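Matching sites in aldo-keto reductase AKR2E4 from Bombyx mori, a protein that reduces carbonyl compounds such as 3-dehydroecdysone with NADPH as cosubstrate and may take part in the regulation of molting (PDB 3WCZ (chain A, 1.30 Å), residues I52-V57 and V84-W89), and in its relative aldo-keto reductase family 1 member C1 from Caenorhabditis elegans (PDB 1QWK (chain B, 1.60 Å), residues I46-V51 and I78-W83). One frame, after least-squares fit of the local backbone (RMSD 0.18 Å); residues are numbered along the deposited sequences.

Structure 1 (3WCZ); sequences IDTAAV and VTTKLW. With NAP (NADP nicotinamide-adenine-dinucleotide phosphate), chain C.
Lys-87 reaches across to Asp-53 where two neighbouring parallel strands of the TIM barrel, 51-53 and 83-88, end beside the cofactor; helix 61-73 links them as a beta-alpha-beta unit. In the salt bridge, Lys-87 NZ meets Asp-53 OD2 at 2.7 Å on the syn side, 27° out of the carboxylate plane. The lysine chain bends at its last torsion (chi4 76°), bringing NZ also above the carbonyl plane of Thr-54, 2.9 Å from Thr-54 O. NZ is further hydrogen-bonded to Tyr-58 OH, by similarity the proton donor, and NADP O2D donates to Asp-53 OD2 at 2.7 Å. Backbone bonds join Thr-85 N to Ile-52 O and Thr-54 N to Thr-85 O. Among apolar contacts, Val-57 CG2 lies over one face of the Trp-89 indole, 3.5 Å from Trp-89 CE2, a CH-pi contact. Ala-56 CB rests 3.6 Å from Lys-87 O. Val-84 lies next to Ile-52 and also touches Ile-68 of helix 61-73, while Leu-88 touches Tyr-117 of strand 114-119 and Val-98 of helix 95-109.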
loop_
_atom_site.group_PDB
_atom_site.type_symbol
_atom_site.label_atom_id
_atom_site.label_comp_id
_atom_site.label_asym_id
_atom_site.label_seq_id
_atom_site.Cartn_x
_atom_site.Cartn_y
_atom_site.Cartn_z
ATOM N N ILE A 52 -5.950 -2.711 -6.480
ATOM C CA ILE A 52 -4.876 -3.691 -6.315
ATOM C C ILE A 52 -3.575 -2.925 -6.136
ATOM O O ILE A 52 -3.318 -2.013 -6.923
ATOM C CB ILE A 52 -4.715 -4.620 -7.531
ATOM C CG1 ILE A 52 -6.057 -5.211 -7.989
ATOM C CG2 ILE A 52 -3.692 -5.696 -7.222
ATOM C CD1 ILE A 52 -6.751 -6.134 -7.011
ATOM N N ASP A 53 -2.775 -3.295 -5.132
ATOM C CA ASP A 53 -1.451 -2.711 -4.872
ATOM C C ASP A 53 -0.379 -3.723 -5.254
ATOM O O ASP A 53 -0.398 -4.852 -4.750
ATOM C CB ASP A 53 -1.274 -2.343 -3.387
ATOM C CG ASP A 53 0.067 -1.718 -3.116
ATOM O OD1 ASP A 53 0.200 -0.508 -3.377
ATOM O OD2 ASP A 53 0.995 -2.419 -2.654
ATOM N N THR A 54 0.521 -3.339 -6.156
ATOM C CA THR A 54 1.641 -4.165 -6.550
ATOM C C THR A 54 2.884 -3.304 -6.692
ATOM O O THR A 54 2.902 -2.151 -6.277
ATOM C CB THR A 54 1.283 -4.982 -7.828
ATOM O OG1 THR A 54 2.268 -5.998 -8.074
ATOM C CG2 THR A 54 1.167 -4.139 -9.056
ATOM N N ALA A 55 3.950 -3.887 -7.248
ATOM C CA ALA A 55 5.234 -3.190 -7.368
ATOM C C ALA A 55 6.125 -3.942 -8.320
ATOM O O ALA A 55 6.066 -5.173 -8.403
ATOM C CB ALA A 55 5.920 -3.070 -6.036
ATOM N N ALA A 56 6.963 -3.207 -9.046
ATOM C CA ALA A 56 7.951 -3.853 -9.906
ATOM C C ALA A 56 8.795 -4.862 -9.117
ATOM O O ALA A 56 9.047 -5.997 -9.573
ATOM C CB ALA A 56 8.837 -2.796 -10.566
ATOM N N VAL A 57 9.221 -4.469 -7.921
ATOM C CA VAL A 57 10.152 -5.296 -7.153
ATOM C C VAL A 57 9.513 -6.610 -6.670
ATOM O O VAL A 57 10.229 -7.554 -6.300
ATOM C CB VAL A 57 10.764 -4.482 -5.986
ATOM C CG1 VAL A 57 9.791 -4.397 -4.815
ATOM C CG2 VAL A 57 12.098 -5.072 -5.564
ATOM N N VAL A 84 -5.457 0.479 -10.240
ATOM C CA VAL A 84 -4.251 -0.309 -10.099
ATOM C C VAL A 84 -3.131 0.631 -9.674
ATOM O O VAL A 84 -2.881 1.655 -10.316
ATOM C CB VAL A 84 -3.918 -1.046 -11.403
ATOM C CG1 VAL A 84 -2.799 -2.059 -11.146
ATOM C CG2 VAL A 84 -5.123 -1.768 -11.930
ATOM N N THR A 85 -2.425 0.223 -8.634
ATOM C CA THR A 85 -1.288 0.921 -8.064
ATOM C C THR A 85 -0.031 0.086 -8.249
ATOM O O THR A 85 -0.016 -1.088 -7.893
ATOM C CB THR A 85 -1.500 1.170 -6.562
ATOM O OG1 THR A 85 -2.621 2.029 -6.408
ATOM C CG2 THR A 85 -0.307 1.820 -5.902
ATOM N N THR A 86 1.035 0.673 -8.799
ATOM C CA THR A 86 2.337 0.021 -8.804
ATOM C C THR A 86 3.412 1.047 -8.446
ATOM O O THR A 86 3.107 2.216 -8.178
ATOM C CB THR A 86 2.620 -0.776 -10.074
ATOM O OG1 THR A 86 3.693 -1.667 -9.769
ATOM C CG2 THR A 86 2.931 0.110 -11.274
ATOM N N LYS A 87 4.665 0.574 -8.396
ATOM C CA LYS A 87 5.744 1.324 -7.756
ATOM C C LYS A 87 7.039 1.219 -8.545
ATOM O O LYS A 87 7.406 0.144 -9.059
ATOM C CB LYS A 87 5.975 0.834 -6.315
ATOM C CG LYS A 87 4.711 0.581 -5.513
ATOM C CD LYS A 87 4.981 0.349 -4.043
ATOM C CE LYS A 87 3.758 -0.061 -3.271
ATOM N NZ LYS A 87 3.373 -1.468 -3.492
ATOM N N LEU A 88 7.730 2.355 -8.582
ATOM C CA LEU A 88 9.040 2.535 -9.214
ATOM C C LEU A 88 10.106 2.063 -8.250
ATOM O O LEU A 88 10.190 2.556 -7.122
ATOM C CB LEU A 88 9.227 4.038 -9.434
ATOM C CG LEU A 88 10.568 4.461 -10.037
ATOM C CD1 LEU A 88 10.619 4.195 -11.553
ATOM C CD2 LEU A 88 10.837 5.929 -9.690
ATOM N N TRP A 89 10.949 1.121 -8.683
ATOM C CA TRP A 89 11.973 0.592 -7.807
ATOM C C TRP A 89 13.197 1.518 -7.683
ATOM O O TRP A 89 13.375 2.458 -8.475
ATOM C CB TRP A 89 12.349 -0.863 -8.183
ATOM C CG TRP A 89 13.252 -1.495 -7.156
ATOM C CD1 TRP A 89 14.526 -1.991 -7.363
ATOM C CD2 TRP A 89 12.991 -1.636 -5.761
ATOM N NE1 TRP A 89 15.047 -2.414 -6.174
ATOM C CE2 TRP A 89 14.132 -2.213 -5.175
ATOM C CE3 TRP A 89 11.902 -1.322 -4.942
ATOM C CZ2 TRP A 89 14.209 -2.490 -3.810
ATOM C CZ3 TRP A 89 11.982 -1.578 -3.598
ATOM C CH2 TRP A 89 13.122 -2.163 -3.043
HETATM P PA NAP C . -0.287 -8.024 5.711
HETATM O O1A NAP C . -1.431 -7.720 4.837
HETATM O O2A NAP C . 0.170 -7.137 6.763
HETATM O O5B NAP C . -0.337 -9.466 6.307
HETATM C C5B NAP C . -0.596 -10.576 5.501
HETATM C C4B NAP C . -0.709 -11.886 6.266
HETATM O O4B NAP C . -1.931 -11.890 7.030
HETATM C C3B NAP C . -0.695 -13.126 5.457
HETATM O O3B NAP C . 0.028 -14.087 6.188
HETATM C C2B NAP C . -2.103 -13.462 5.346
HETATM O O2B NAP C . -2.359 -14.832 5.105
HETATM C C1B NAP C . -2.673 -13.031 6.671
HETATM N N9A NAP C . -4.063 -12.626 6.687
HETATM C C8A NAP C . -4.675 -11.878 5.746
HETATM N N7A NAP C . -5.908 -11.576 6.099
HETATM C C5A NAP C . -6.134 -12.151 7.322
HETATM C C6A NAP C . -7.235 -12.180 8.184
HETATM N N6A NAP C . -8.467 -11.581 7.906
HETATM N N1A NAP C . -7.082 -12.864 9.332
HETATM C C2A NAP C . -5.929 -13.460 9.634
HETATM N N3A NAP C . -4.847 -13.443 8.837
HETATM C C4A NAP C . -4.952 -12.772 7.680
HETATM O O3 NAP C . 0.959 -8.286 4.709
HETATM P PN NAP C . 2.103 -7.466 3.964
HETATM O O1N NAP C . 2.323 -8.197 2.691
HETATM O O2N NAP C . 3.237 -7.297 4.912
HETATM O O5D NAP C . 1.528 -6.012 3.679
HETATM C C5D NAP C . 0.416 -5.829 2.867
HETATM C C4D NAP C . 0.693 -5.201 1.495
HETATM O O4D NAP C . 1.201 -3.886 1.622
HETATM C C3D NAP C . 1.737 -5.899 0.683
HETATM O O3D NAP C . 1.296 -7.140 0.172
HETATM C C2D NAP C . 2.059 -4.892 -0.305
HETATM O O2D NAP C . 1.042 -4.784 -1.259
HETATM C C1D NAP C . 2.132 -3.652 0.559
HETATM N N1N NAP C . 3.424 -3.279 1.146
HETATM C C2N NAP C . 4.099 -2.216 0.671
HETATM C C3N NAP C . 5.298 -1.857 1.232
HETATM C C7N NAP C . 5.954 -0.646 0.685
HETATM O O7N NAP C . 5.318 0.248 0.075
HETATM N N7N NAP C . 7.254 -0.478 1.003
HETATM C C4N NAP C . 5.885 -2.625 2.255
HETATM C C5N NAP C . 5.170 -3.721 2.757
HETATM C C6N NAP C . 3.944 -4.006 2.170
HETATM P P2B NAP C . -3.242 -15.340 3.868
HETATM O O1X NAP C . -3.158 -16.875 3.984
HETATM O O2X NAP C . -4.619 -14.882 4.077
HETATM O O3X NAP C . -2.597 -14.810 2.612
HETATM O O HOH W 1 9.035 -1.551 -7.013
#

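Structure 2 (1QWK); sequences IDTASV and ITTKAW.
Lys-81 and Asp-47 form a salt bridge: NZ of Lys-81 stands 2.6 Å from OD2 of Asp-47, on the syn side and 25° out of the carboxylate plane. A bend at the end of the lysine chain (chi4 69°) also sets NZ above the carbonyl plane of Thr-48, 2.9 Å from Thr-48 O. NZ also makes a weak hydrogen bond to Tyr-52 OH, the predicted proton donor, consistent with the predicted role of Lys-81 in lowering the tyrosine pKa. Backbone bonds run from Thr-79 N to Ile-46 O and from Thr-48 N to Thr-79 O. In the apolar group, Val-51 CG2 lies over one face of the Trp-83 indole, 3.7 Å from Trp-83 CE2, a CH-pi contact. Ser-50 CB rests 3.7 Å from Lys-81 O; its OG is hydrogen-bonded to Glu-86 OE1, which also accepts from Trp-83 N. Ile-78 lies next to Ile-46, its CD1 3.9 Å from Ile-46 CB, and also touches Ile-62 of helix 55-68. Ala-82 touches Tyr-111 of strand 110-113.

Structure 1 against structure 2
Both sites keep the salt bridge, Asp-53(A) with Lys-87(A) and Asp-47(B) with Lys-81(B), and the lysine bond to the carbonyl of Thr-54(A) or Thr-48(B). The compared CA atoms coincide within the error, and Val-57(A) and Trp-89(A) keep their places with Val-51(B) and Trp-83(B). At Ala-56(A) against Ser-50(B) the CB atoms coincide and each stays against the carbonyl oxygen of Lys-87(A) or Lys-81(B). OG of Ser-50(B) has no counterpart in the alanine and gives the side chain a polar end, hydrogen-bonded to Glu-86(B) OE1. At the next exchange, CG1 of Val-84(A) and CG2 of Ile-78(B) are 0.4 Å apart after superposition, CG2 of Val-84(A) and CG1 of Ile-78(B) 0.1 Å apart. CD1 of Ile-78(B), which has no counterpart in Val-84(A), stands 3.9 Å from CB of Ile-46(B); the two neighbours touch in both structures. Leu-88(A) and Ala-82(B), both buried, have CB atoms 0.8 Å apart after superposition, and the alanine lacks CG, CD1 and CD2 of the leucine. NADP is modelled in structure 1 alone, touching Asp-53(A) and Lys-87(A); in structure 2 protein atoms from outside the two segments reach into part of its place.

Structure 2 (1QWK)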
loop_
_atom_site.group_PDB
_atom_site.type_symbol
_atom_site.label_atom_id
_atom_site.label_comp_id
_atom_site.label_asym_id
_atom_site.label_seq_id
_atom_site.Cartn_x
_atom_site.Cartn_y
_atom_site.Cartn_z
ATOM N N ILE B 46 -5.935 -2.841 -6.360
ATOM C CA ILE B 46 -4.864 -3.829 -6.284
ATOM C C ILE B 46 -3.555 -3.050 -6.223
ATOM O O ILE B 46 -3.282 -2.212 -7.086
ATOM C CB ILE B 46 -4.823 -4.752 -7.535
ATOM C CG1 ILE B 46 -6.169 -5.473 -7.708
ATOM C CG2 ILE B 46 -3.689 -5.766 -7.396
ATOM C CD1 ILE B 46 -6.635 -6.235 -6.480
ATOM N N ASP B 47 -2.752 -3.323 -5.200
ATOM C CA ASP B 47 -1.478 -2.635 -5.009
ATOM C C ASP B 47 -0.313 -3.575 -5.279
ATOM O O ASP B 47 -0.206 -4.634 -4.663
ATOM C CB ASP B 47 -1.376 -2.116 -3.572
ATOM C CG ASP B 47 -0.133 -1.290 -3.343
ATOM O OD1 ASP B 47 -0.187 -0.053 -3.550
ATOM O OD2 ASP B 47 0.911 -1.871 -2.978
ATOM N N THR B 48 0.558 -3.183 -6.200
ATOM C CA THR B 48 1.710 -3.997 -6.544
ATOM C C THR B 48 2.958 -3.127 -6.658
ATOM O O THR B 48 2.937 -1.942 -6.308
ATOM C CB THR B 48 1.461 -4.757 -7.872
ATOM O OG1 THR B 48 2.526 -5.683 -8.104
ATOM C CG2 THR B 48 1.365 -3.788 -9.034
ATOM N N ALA B 49 4.043 -3.723 -7.140
ATOM C CA ALA B 49 5.308 -3.015 -7.295
ATOM C C ALA B 49 6.197 -3.810 -8.233
ATOM O O ALA B 49 6.155 -5.041 -8.237
ATOM C CB ALA B 49 5.991 -2.860 -5.939
ATOM N N SER B 50 7.003 -3.117 -9.026
ATOM C CA SER B 50 7.880 -3.810 -9.954
ATOM C C SER B 50 8.793 -4.790 -9.217
ATOM O O SER B 50 9.066 -5.883 -9.713
ATOM C CB SER B 50 8.724 -2.812 -10.757
ATOM O OG SER B 50 9.638 -2.120 -9.928
ATOM N N VAL B 51 9.242 -4.416 -8.022
ATOM C CA VAL B 51 10.147 -5.273 -7.262
ATOM C C VAL B 51 9.536 -6.585 -6.750
ATOM O O VAL B 51 10.265 -7.530 -6.436
ATOM C CB VAL B 51 10.768 -4.499 -6.065
ATOM C CG1 VAL B 51 9.760 -4.369 -4.937
ATOM C CG2 VAL B 51 12.043 -5.192 -5.601
ATOM N N ILE B 78 -5.591 0.349 -10.132
ATOM C CA ILE B 78 -4.318 -0.366 -10.071
ATOM C C ILE B 78 -3.173 0.567 -9.679
ATOM O O ILE B 78 -2.954 1.595 -10.318
ATOM C CB ILE B 78 -3.970 -1.006 -11.439
ATOM C CG1 ILE B 78 -5.123 -1.909 -11.906
ATOM C CG2 ILE B 78 -2.655 -1.776 -11.339
ATOM C CD1 ILE B 78 -5.503 -3.004 -10.932
ATOM N N THR B 79 -2.452 0.193 -8.627
ATOM C CA THR B 79 -1.315 0.966 -8.134
ATOM C C THR B 79 -0.032 0.163 -8.291
ATOM O O THR B 79 -0.009 -1.015 -7.966
ATOM C CB THR B 79 -1.427 1.260 -6.611
ATOM O OG1 THR B 79 -2.584 2.051 -6.352
ATOM C CG2 THR B 79 -0.174 1.989 -6.105
ATOM N N THR B 80 1.022 0.779 -8.811
ATOM C CA THR B 80 2.290 0.082 -8.870
ATOM C C THR B 80 3.369 1.070 -8.462
ATOM O O THR B 80 3.109 2.275 -8.345
ATOM C CB THR B 80 2.596 -0.562 -10.247
ATOM O OG1 THR B 80 3.673 -1.496 -10.081
ATOM C CG2 THR B 80 3.001 0.477 -11.274
ATOM N N LYS B 81 4.575 0.564 -8.229
ATOM C CA LYS B 81 5.661 1.411 -7.757
ATOM C C LYS B 81 6.992 1.172 -8.448
ATOM O O LYS B 81 7.341 0.033 -8.777
ATOM C CB LYS B 81 5.843 1.192 -6.253
ATOM C CG LYS B 81 4.548 1.047 -5.467
ATOM C CD LYS B 81 4.832 0.889 -3.978
ATOM C CE LYS B 81 3.615 0.359 -3.233
ATOM N NZ LYS B 81 3.333 -1.064 -3.618
ATOM N N ALA B 82 7.741 2.250 -8.650
ATOM C CA ALA B 82 9.055 2.160 -9.283
ATOM C C ALA B 82 10.089 1.811 -8.219
ATOM O O ALA B 82 10.085 2.393 -7.137
ATOM C CB ALA B 82 9.408 3.502 -9.936
ATOM N N TRP B 83 10.963 0.855 -8.521
ATOM C CA TRP B 83 11.997 0.440 -7.577
ATOM C C TRP B 83 13.194 1.401 -7.638
ATOM O O TRP B 83 13.244 2.290 -8.489
ATOM C CB TRP B 83 12.439 -1.000 -7.867
ATOM C CG TRP B 83 13.281 -1.597 -6.786
ATOM C CD1 TRP B 83 14.457 -2.270 -6.944
ATOM C CD2 TRP B 83 13.034 -1.548 -5.371
ATOM N NE1 TRP B 83 14.962 -2.637 -5.718
ATOM C CE2 TRP B 83 14.110 -2.209 -4.736
ATOM C CE3 TRP B 83 12.009 -1.008 -4.580
ATOM C CZ2 TRP B 83 14.194 -2.345 -3.341
ATOM C CZ3 TRP B 83 12.091 -1.143 -3.192
ATOM C CH2 TRP B 83 13.177 -1.806 -2.590
HETATM O O HOH W 2 -2.377 1.982 -3.637
#